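Local coordinates for 3-hydroxyisobutyrate dehydrogenase family protein (Geobacter sulfurreducens, PDB 3PDU) that probably reduces succinic semialdehyde to gamma-hydroxybutyrate with NADPH, as a beta-hydroxyacid dehydrogenase of the 3-hydroxyisobutyrate dehydrogenase family, at residues Thr61-Ala66 and Tyr91-Thr96; Ala70-Cys75 and Asp99-Ala104. All blocks are in the same frame, centred on the assembly; numbering follows the deposited sequence. Where two conformers were deposited one is given.

Contact 1 of 2, residues Thr61-Ala66 and Tyr91-Thr96; sequences TIAMLA and YIDMST. With NAP (NADP nicotinamide-adenine-dinucleotide phosphate), chain I.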
# COMPACT_ATOMS: atom_id res chain seq x y z
N THR A 61 -8.16 -41.41 3.10
CA THR A 61 -8.53 -40.45 4.12
C THR A 61 -8.34 -39.04 3.59
O THR A 61 -7.29 -38.70 3.04
CB THR A 61 -7.69 -40.61 5.39
OG1 THR A 61 -7.96 -41.89 5.97
CG2 THR A 61 -8.02 -39.49 6.40
N ILE A 62 -9.38 -38.24 3.75
CA ILE A 62 -9.38 -36.84 3.33
C ILE A 62 -9.26 -35.94 4.56
O ILE A 62 -9.80 -36.27 5.62
CB ILE A 62 -10.70 -36.53 2.61
CG1 ILE A 62 -10.76 -37.28 1.28
CG2 ILE A 62 -10.87 -35.04 2.40
CD1 ILE A 62 -12.11 -37.12 0.57
N ALA A 63 -8.52 -34.84 4.43
CA ALA A 63 -8.41 -33.87 5.52
C ALA A 63 -8.85 -32.47 5.06
O ALA A 63 -8.60 -32.06 3.94
CB ALA A 63 -6.97 -33.83 6.07
N MET A 64 -9.53 -31.75 5.94
CA MET A 64 -9.99 -30.40 5.59
C MET A 64 -9.75 -29.51 6.80
O MET A 64 -10.66 -29.27 7.60
CB MET A 64 -11.46 -30.42 5.19
CG MET A 64 -11.94 -29.13 4.53
SD MET A 64 -10.89 -28.73 3.12
CE MET A 64 -11.88 -27.52 2.26
N LEU A 65 -8.53 -29.02 6.94
CA LEU A 65 -8.07 -28.38 8.18
C LEU A 65 -7.81 -26.89 7.97
O LEU A 65 -7.70 -26.43 6.84
CB LEU A 65 -6.81 -29.08 8.70
CG LEU A 65 -7.00 -30.57 8.96
CD1 LEU A 65 -5.66 -31.29 9.13
CD2 LEU A 65 -7.91 -30.80 10.18
N ALA A 66 -7.69 -26.15 9.07
CA ALA A 66 -7.65 -24.69 9.02
C ALA A 66 -6.49 -24.12 8.20
O ALA A 66 -6.69 -23.24 7.36
CB ALA A 66 -7.60 -24.13 10.44
N TYR A 91 -3.80 -40.54 1.44
CA TYR A 91 -4.11 -39.36 2.24
C TYR A 91 -4.30 -38.20 1.27
O TYR A 91 -3.40 -37.91 0.48
CB TYR A 91 -2.97 -39.07 3.22
CG TYR A 91 -3.28 -37.97 4.21
CD1 TYR A 91 -4.37 -38.06 5.06
CD2 TYR A 91 -2.47 -36.83 4.30
CE1 TYR A 91 -4.66 -37.06 5.97
CE2 TYR A 91 -2.76 -35.81 5.22
CZ TYR A 91 -3.86 -35.95 6.04
OH TYR A 91 -4.18 -34.97 6.96
N ILE A 92 -5.47 -37.58 1.29
CA ILE A 92 -5.78 -36.47 0.40
C ILE A 92 -6.03 -35.24 1.24
O ILE A 92 -7.06 -35.13 1.90
CB ILE A 92 -7.03 -36.76 -0.46
CG1 ILE A 92 -6.84 -38.03 -1.30
CG2 ILE A 92 -7.36 -35.56 -1.35
CD1 ILE A 92 -8.03 -38.41 -2.15
N ASP A 93 -5.07 -34.32 1.25
CA ASP A 93 -5.21 -33.13 2.07
C ASP A 93 -5.83 -32.03 1.24
O ASP A 93 -5.23 -31.54 0.28
CB ASP A 93 -3.86 -32.71 2.67
CG ASP A 93 -4.01 -31.74 3.85
OD1 ASP A 93 -5.12 -31.23 4.08
OD2 ASP A 93 -3.00 -31.48 4.54
N MET A 94 -7.05 -31.66 1.60
CA MET A 94 -7.80 -30.66 0.85
C MET A 94 -7.75 -29.29 1.53
O MET A 94 -8.38 -28.33 1.07
CB MET A 94 -9.24 -31.13 0.65
CG MET A 94 -9.28 -32.48 -0.09
SD MET A 94 -10.94 -33.06 -0.53
CE MET A 94 -11.25 -32.15 -2.04
N SER A 95 -6.98 -29.20 2.62
CA SER A 95 -6.75 -27.95 3.33
C SER A 95 -6.04 -26.93 2.44
O SER A 95 -5.19 -27.31 1.63
CB SER A 95 -5.86 -28.20 4.56
OG SER A 95 -6.32 -29.27 5.35
N THR A 96 -6.33 -25.64 2.62
CA THR A 96 -5.56 -24.62 1.91
C THR A 96 -4.29 -24.30 2.70
O THR A 96 -4.37 -23.72 3.78
CB THR A 96 -6.37 -23.33 1.65
OG1 THR A 96 -7.48 -23.64 0.80
CG2 THR A 96 -5.50 -22.25 0.96
PA NAP I . -13.01 -23.95 9.98
O1A NAP I . -12.35 -22.90 10.77
O2A NAP I . -14.48 -23.97 10.13
O5B NAP I . -12.41 -25.40 10.31
C5B NAP I . -11.05 -25.65 10.54
C4B NAP I . -10.91 -27.13 10.88
O4B NAP I . -9.55 -27.40 11.22
C3B NAP I . -11.74 -27.55 12.10
O3B NAP I . -12.12 -28.91 11.92
C2B NAP I . -10.74 -27.47 13.24
O2B NAP I . -10.96 -28.34 14.33
C1B NAP I . -9.49 -27.94 12.51
N9A NAP I . -8.25 -27.53 13.18
C8A NAP I . -7.74 -26.27 13.32
N7A NAP I . -6.56 -26.38 13.99
C5A NAP I . -6.32 -27.69 14.25
C6A NAP I . -5.28 -28.34 14.88
N6A NAP I . -4.24 -27.66 15.37
N1A NAP I . -5.33 -29.71 14.99
C2A NAP I . -6.40 -30.42 14.47
N3A NAP I . -7.43 -29.76 13.85
C4A NAP I . -7.39 -28.41 13.74
O3 NAP I . -12.53 -23.71 8.48
PN NAP I . -13.13 -24.11 7.05
O1N NAP I . -13.82 -22.93 6.50
O2N NAP I . -13.78 -25.44 7.16
O5D NAP I . -11.73 -24.25 6.28
C5D NAP I . -10.99 -25.46 6.22
C4D NAP I . -9.97 -25.27 5.11
O4D NAP I . -10.64 -25.08 3.88
C3D NAP I . -9.14 -24.01 5.33
O3D NAP I . -7.84 -24.25 4.81
C2D NAP I . -9.82 -22.96 4.47
O2D NAP I . -8.93 -21.93 4.07
C1D NAP I . -10.23 -23.85 3.30
N1N NAP I . -11.34 -23.37 2.48
C2N NAP I . -12.43 -22.76 3.05
C3N NAP I . -13.49 -22.33 2.24
C7N NAP I . -14.72 -21.69 2.84
O7N NAP I . -15.55 -20.95 1.99
N7N NAP I . -15.01 -21.79 4.14
C4N NAP I . -13.42 -22.54 0.87
C5N NAP I . -12.32 -23.18 0.30
C6N NAP I . -11.29 -23.60 1.13
P2B NAP I . -11.79 -27.82 15.61
O1X NAP I . -11.28 -28.66 16.75
O2X NAP I . -11.53 -26.35 15.81
O3X NAP I . -13.25 -28.04 15.37

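Contact 2 of 2, residues Ala70-Cys75 and Asp99-Ala104; sequences AAREVC and DETSTA. With NAP (NADP nicotinamide-adenine-dinucleotide phosphate), chain I.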
# COMPACT_ATOMS: atom_id res chain seq x y z
N ALA A 70 -2.22 -26.44 11.41
CA ALA A 70 -3.14 -27.55 11.67
C ALA A 70 -2.78 -28.78 10.84
O ALA A 70 -2.77 -29.91 11.35
CB ALA A 70 -4.59 -27.14 11.41
N ALA A 71 -2.51 -28.56 9.55
CA ALA A 71 -2.18 -29.66 8.65
C ALA A 71 -0.93 -30.39 9.11
O ALA A 71 -0.86 -31.61 9.06
CB ALA A 71 -1.97 -29.14 7.22
N ARG A 72 0.07 -29.64 9.53
CA ARG A 72 1.29 -30.25 10.02
C ARG A 72 1.10 -30.98 11.35
O ARG A 72 1.66 -32.05 11.55
CB ARG A 72 2.40 -29.22 10.16
CG ARG A 72 2.99 -28.78 8.82
CD ARG A 72 3.98 -27.64 9.02
NE ARG A 72 4.59 -27.21 7.77
CZ ARG A 72 5.71 -27.74 7.28
NH1 ARG A 72 6.32 -28.72 7.94
NH2 ARG A 72 6.22 -27.30 6.14
N GLU A 73 0.33 -30.40 12.26
CA GLU A 73 0.11 -31.06 13.54
C GLU A 73 -0.65 -32.38 13.35
O GLU A 73 -0.32 -33.38 13.98
CB GLU A 73 -0.62 -30.14 14.52
CG GLU A 73 -0.89 -30.78 15.87
CD GLU A 73 -1.40 -29.78 16.91
OE1 GLU A 73 -1.55 -28.58 16.57
OE2 GLU A 73 -1.63 -30.20 18.07
N VAL A 74 -1.65 -32.39 12.48
CA VAL A 74 -2.41 -33.61 12.24
C VAL A 74 -1.56 -34.69 11.54
O VAL A 74 -1.71 -35.88 11.78
CB VAL A 74 -3.74 -33.31 11.47
CG1 VAL A 74 -4.34 -34.58 10.88
CG2 VAL A 74 -4.74 -32.65 12.43
N CYS A 75 -0.63 -34.26 10.69
CA CYS A 75 0.25 -35.19 10.00
C CYS A 75 1.34 -35.71 10.93
O CYS A 75 1.48 -36.92 11.12
CB CYS A 75 0.88 -34.54 8.77
SG CYS A 75 2.05 -35.60 7.88
N ASP A 99 2.73 -24.51 -0.52
CA ASP A 99 3.33 -25.62 -1.25
C ASP A 99 4.46 -26.29 -0.49
O ASP A 99 4.73 -27.47 -0.70
CB ASP A 99 3.80 -25.19 -2.66
CG ASP A 99 4.71 -23.96 -2.64
OD1 ASP A 99 4.58 -23.11 -1.74
OD2 ASP A 99 5.54 -23.83 -3.56
N GLU A 100 5.13 -25.57 0.41
CA GLU A 100 6.19 -26.22 1.19
C GLU A 100 5.60 -27.21 2.20
O GLU A 100 6.16 -28.29 2.43
CB GLU A 100 7.11 -25.18 1.85
CG GLU A 100 7.81 -24.29 0.81
CD GLU A 100 9.04 -23.56 1.34
OE1 GLU A 100 8.96 -22.95 2.43
OE2 GLU A 100 10.08 -23.58 0.65
N THR A 101 4.47 -26.85 2.79
CA THR A 101 3.75 -27.73 3.71
C THR A 101 3.22 -28.99 3.01
O THR A 101 3.45 -30.12 3.46
CB THR A 101 2.60 -26.98 4.43
OG1 THR A 101 3.16 -25.99 5.30
CG2 THR A 101 1.72 -27.92 5.25
N SER A 102 2.50 -28.81 1.90
CA SER A 102 1.97 -29.96 1.19
C SER A 102 3.10 -30.89 0.69
O SER A 102 2.97 -32.11 0.77
CB SER A 102 1.01 -29.56 0.06
OG SER A 102 1.68 -28.83 -0.95
N THR A 103 4.19 -30.31 0.21
CA THR A 103 5.32 -31.13 -0.23
C THR A 103 5.89 -31.95 0.92
O THR A 103 6.16 -33.14 0.77
CB THR A 103 6.46 -30.28 -0.85
OG1 THR A 103 5.99 -29.70 -2.07
CG2 THR A 103 7.67 -31.15 -1.14
N ALA A 104 6.06 -31.31 2.08
CA ALA A 104 6.63 -31.99 3.25
C ALA A 104 5.71 -33.11 3.76
O ALA A 104 6.18 -34.20 4.13
CB ALA A 104 6.92 -31.00 4.38
PA NAP I . -13.01 -23.95 9.98
O1A NAP I . -12.35 -22.90 10.77
O2A NAP I . -14.48 -23.97 10.13
O5B NAP I . -12.41 -25.40 10.31
C5B NAP I . -11.05 -25.65 10.54
C4B NAP I . -10.91 -27.13 10.88
O4B NAP I . -9.55 -27.40 11.22
C3B NAP I . -11.74 -27.55 12.10
O3B NAP I . -12.12 -28.91 11.92
C2B NAP I . -10.74 -27.47 13.24
O2B NAP I . -10.96 -28.34 14.33
C1B NAP I . -9.49 -27.94 12.51
N9A NAP I . -8.25 -27.53 13.18
C8A NAP I . -7.74 -26.27 13.32
N7A NAP I . -6.56 -26.38 13.99
C5A NAP I . -6.32 -27.69 14.25
C6A NAP I . -5.28 -28.34 14.88
N6A NAP I . -4.24 -27.66 15.37
N1A NAP I . -5.33 -29.71 14.99
C2A NAP I . -6.40 -30.42 14.47
N3A NAP I . -7.43 -29.76 13.85
C4A NAP I . -7.39 -28.41 13.74
O3 NAP I . -12.53 -23.71 8.48
PN NAP I . -13.13 -24.11 7.05
O1N NAP I . -13.82 -22.93 6.50
O2N NAP I . -13.78 -25.44 7.16
O5D NAP I . -11.73 -24.25 6.28
C5D NAP I . -10.99 -25.46 6.22
C4D NAP I . -9.97 -25.27 5.11
O4D NAP I . -10.64 -25.08 3.88
C3D NAP I . -9.14 -24.01 5.33
O3D NAP I . -7.84 -24.25 4.81
C2D NAP I . -9.82 -22.96 4.47
O2D NAP I . -8.93 -21.93 4.07
C1D NAP I . -10.23 -23.85 3.30
N1N NAP I . -11.34 -23.37 2.48
C2N NAP I . -12.43 -22.76 3.05
C3N NAP I . -13.49 -22.33 2.24
C7N NAP I . -14.72 -21.69 2.84
O7N NAP I . -15.55 -20.95 1.99
N7N NAP I . -15.01 -21.79 4.14
C4N NAP I . -13.42 -22.54 0.87
C5N NAP I . -12.32 -23.18 0.30
C6N NAP I . -11.29 -23.60 1.13
P2B NAP I . -11.79 -27.82 15.61
O1X NAP I . -11.28 -28.66 16.75
O2X NAP I . -11.53 -26.35 15.81
O3X NAP I . -13.25 -28.04 15.37
O HOH W 1 6.00 -24.89 5.34

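Contact 1 of 2, residues Thr61-Ala66 and Tyr91-Thr96
The ring of Tyr91 meets Thr61 O and Ala63 CB obliquely. Its CG is anti to the backbone N (chi1 -173°), which swings the ring forward at a slant, towards Ala63 on the neighbouring strand. Tyr91 OH comes within 3.1 Å of Ala63 CB, and Tyr91 CD1 touches Thr61 CG2. Val74 of helix 68-76 and Leu7 of strand 4-7 also pack on Tyr91. The carboxylate of Asp93 is the second flat group. Ser95 OG donates to the syn lone pair of Asp93 OD1 at 2.6 Å. Ser95 N reaches the same oxygen from above the carboxylate plane, 40° out of it, and makes an Asx turn. Ser95 OG in turn accepts from Leu65 N at 2.7 Å, so a hydrogen-bond relay runs from Asp93 through Ser95 to segment 61-66. With an alanine in place of the aspartate, both Ser95 donors would probably lose their acceptor, and the hydroxyl would be free to rotate off Leu65 N. Strands 60-63 and 90-93 are the parallel neighbours of a Rossmann-type beta-alpha-beta unit. Ile92 N donates to Thr61 O, Ala63 N to Ile92 O, and Met94 N to Ala63 O. On the sheet face bearing the isoleucines, Ile62 and Ile92 lie side by side, and Ile62 CG2 touches Met94 SD at 3.5 Å. Beyond the strand ends the loops hold NADP. Thr96 N donates to NADP O3D at 3.0 Å, while Met64 CE lies 3.2 Å from NADP O4D. Lys239 NZ is hydrogen-bonded to both Thr96 O and the cofactor.

Contact 2 of 2, residues Ala70-Cys75 and Asp99-Ala104
Arg72 reaches across to Thr101 with an extended chain, its CG anti to the carbonyl carbon (chi1 -74°). Arg72 NE donates to Thr101 OG1 at 3.1 Å. The hydroxyl sits near the guanidinium edge, 23° out of its plane. Arg72 NH2 adds a weak, longer bond to the same oxygen. The close packing is between the stem of Arg72 and the threonine methyl, with Arg72 CG 3.9 Å from Thr101 CG2. Ala71 CB approaches that methyl more distantly, at 4.4 Å. Ala71 and Cys75 also touch Ile105 of helix 99-111. The other side is looser. A water there accepts a hydrogen bond from Arg72 NH2 and donates one to Thr101 OG1. Ala104 CB is 4.2 Å from Arg72 NH2, and Glu100 is exposed, its carboxylate not touching the guanidinium. The short axes run nearly parallel, at 12°, and stay 10.4 Å apart. These are successive helices of the Rossmann-type domain, packed on the same side of its sheet. Thr101 OG1 is also hydrogen-bonded to Asp98 OD1, just before helix 99-111. The hydroxyl joins the arginine, the water and Asp98. The link is polar, buried at the threonine and partly exposed at the arginine, and pairs the guanidinium with a neutral hydroxyl.

Contact 1 and contact 2 interleave along the chain: strand 60-63, helix 68-76, strand 90-93 and helix 99-111 follow in order. Their centres are about 10 Å apart. Helix 68-76 packs directly on contact 1, with Leu65 CD1 3.6 Å from Val74 CB and Asp93 OD2 3.7 Å from Ala71 CB. Both contacts reach NADP, at different parts of the molecule. The loops after the strands in contact 1 meet its riboses and, through Leu65 and Ala66, the adenine. Contact 2 meets only the adenine: Glu73 OE1 accepts from NADP N6A at 3.1 Å, and Val74 CG2 is 3.4 Å from NADP C2A. The Arg72-Thr101 pair lies apart from the cofactor, with Arg72 NE 11.7 Å from NADP N6A.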